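Leucyl-trna synthetase (Plasmodium falciparum, PDB 5FOD) probably attaches leucine to its tRNA and hydrolyses mischarged tRNA, the latter task falling to the editing domain that this chain comprises. Local coordinates at residues 32-36 against 60-64. The protein carries 1 engineered substitution. Numbering follows the deposited sequence.
Sequences SQSVL and GTFFT. Residue 60 of segment 60-64 comes from a tag, linker or insertion.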
loop_
_atom_site.group_PDB
_atom_site.type_symbol
_atom_site.label_atom_id
_atom_site.label_comp_id
_atom_site.label_asym_id
_atom_site.label_seq_id
_atom_site.Cartn_x
_atom_site.Cartn_y
_atom_site.Cartn_z
ATOM N N SER A 32 -10.924 3.198 -20.676
ATOM C CA SER A 32 -9.728 3.677 -21.386
ATOM C C SER A 32 -9.810 3.434 -22.912
ATOM O O SER A 32 -9.360 4.278 -23.698
ATOM C CB SER A 32 -8.444 3.121 -20.781
ATOM O OG SER A 32 -8.125 1.852 -21.277
ATOM N N GLN A 33 -10.401 2.302 -23.301
ATOM C CA GLN A 33 -10.828 2.047 -24.682
ATOM C C GLN A 33 -11.839 3.080 -25.168
ATOM O O GLN A 33 -11.813 3.472 -26.343
ATOM C CB GLN A 33 -11.390 0.623 -24.835
ATOM C CG GLN A 33 -10.340 -0.470 -24.697
ATOM C CD GLN A 33 -10.942 -1.875 -24.780
ATOM O OE1 GLN A 33 -11.972 -2.176 -24.152
ATOM N NE2 GLN A 33 -10.306 -2.743 -25.550
ATOM N N SER A 34 -12.709 3.550 -24.284
ATOM C CA SER A 34 -13.674 4.583 -24.678
ATOM C C SER A 34 -12.966 5.943 -24.875
ATOM O O SER A 34 -13.072 6.554 -25.959
ATOM C CB SER A 34 -14.842 4.689 -23.685
ATOM O OG SER A 34 -15.756 5.724 -24.054
ATOM N N VAL A 35 -12.238 6.407 -23.857
ATOM C CA VAL A 35 -11.530 7.706 -23.973
ATOM C C VAL A 35 -10.571 7.764 -25.190
ATOM O O VAL A 35 -10.532 8.794 -25.860
ATOM C CB VAL A 35 -10.807 8.190 -22.669
ATOM C CG1 VAL A 35 -11.770 8.280 -21.486
ATOM C CG2 VAL A 35 -9.607 7.330 -22.332
ATOM N N LEU A 36 -9.849 6.673 -25.491
ATOM C CA LEU A 36 -8.877 6.613 -26.623
ATOM C C LEU A 36 -9.482 6.125 -27.944
ATOM O O LEU A 36 -8.749 5.714 -28.856
ATOM C CB LEU A 36 -7.671 5.709 -26.286
ATOM C CG LEU A 36 -6.864 6.017 -25.002
ATOM C CD1 LEU A 36 -5.796 4.945 -24.750
ATOM C CD2 LEU A 36 -6.230 7.388 -25.101
ATOM N N GLY A 60 -1.986 6.996 -25.065
ATOM C CA GLY A 60 -2.203 5.560 -25.155
ATOM C C GLY A 60 -1.572 4.813 -23.996
ATOM O O GLY A 60 -1.154 3.667 -24.142
ATOM N N THR A 61 -1.541 5.453 -22.830
ATOM C CA THR A 61 -0.681 5.034 -21.715
ATOM C C THR A 61 -1.373 4.177 -20.621
ATOM O O THR A 61 -0.756 3.915 -19.563
ATOM C CB THR A 61 -0.062 6.292 -21.058
ATOM O OG1 THR A 61 -1.113 7.177 -20.648
ATOM C CG2 THR A 61 0.850 7.033 -22.035
ATOM N N PHE A 62 -2.613 3.721 -20.864
ATOM C CA PHE A 62 -3.414 3.082 -19.803
ATOM C C PHE A 62 -3.036 1.627 -19.562
ATOM O O PHE A 62 -2.946 1.180 -18.412
ATOM C CB PHE A 62 -4.906 3.215 -20.075
ATOM C CG PHE A 62 -5.451 4.606 -19.832
ATOM C CD1 PHE A 62 -5.732 5.054 -18.528
ATOM C CD2 PHE A 62 -5.732 5.458 -20.910
ATOM C CE1 PHE A 62 -6.237 6.325 -18.320
ATOM C CE2 PHE A 62 -6.260 6.723 -20.705
ATOM C CZ PHE A 62 -6.493 7.165 -19.406
ATOM N N PHE A 63 -2.790 0.909 -20.646
ATOM C CA PHE A 63 -2.245 -0.440 -20.587
ATOM C C PHE A 63 -1.372 -0.735 -21.801
ATOM O O PHE A 63 -1.640 -0.230 -22.898
ATOM C CB PHE A 63 -3.408 -1.459 -20.459
ATOM C CG PHE A 63 -4.373 -1.473 -21.619
ATOM C CD1 PHE A 63 -4.128 -2.260 -22.735
ATOM C CD2 PHE A 63 -5.568 -0.753 -21.570
ATOM C CE1 PHE A 63 -5.025 -2.310 -23.800
ATOM C CE2 PHE A 63 -6.480 -0.798 -22.617
ATOM C CZ PHE A 63 -6.207 -1.585 -23.746
ATOM N N THR A 64 -0.337 -1.549 -21.611
ATOM C CA THR A 64 0.540 -1.953 -22.710
ATOM C C THR A 64 -0.283 -2.675 -23.797
ATOM O O THR A 64 -1.009 -3.603 -23.514
ATOM C CB THR A 64 1.635 -2.870 -22.228
ATOM O OG1 THR A 64 2.361 -2.248 -21.166
ATOM C CG2 THR A 64 2.593 -3.257 -23.395
#
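S32 and F62 meet in a CH-pi contact: the S32 CB methylene lies over one face of the F62 ring, 3.9 Å from its centroid and 30° off the ring normal. Serine suits this place because its short side chain lets the phenyl ring come close to the helix, with S32 CB only 3.5 Å from F62 CG. Its hydroxyl, buried here, is satisfied by a hydrogen bond to the carbonyl of I29 one turn earlier. The same S32 OG also touches the edge of the F63 ring, 3.4 Å from F63 CE2, so two aromatic side chains close round one small residue.

The remaining contacts are apolar. L36 is long enough to reach the loop: its extended side chain (chi2 174°) carries CD1 to the edge of the F62 ring, in its plane, 3.9 Å from F62 CD2, and to G60 CA, 3.7 Å away, although G60 belongs to an insertion and is poorly ordered. The flat F62 ring thus takes a methylene on a face and a methyl at its edge. Branched V35, on the last helical turn, crosses F62 at about a right angle and brings CG2 within 3.8 Å of F62 CE2.

F62 also makes a cation-pi contact with K185, and F63 packs edge-to-face with W78. Through these partners the loop joins the C-terminal end of helix 18-35 to strand 182-187 and to the short link between helices 71-77 and 80-86.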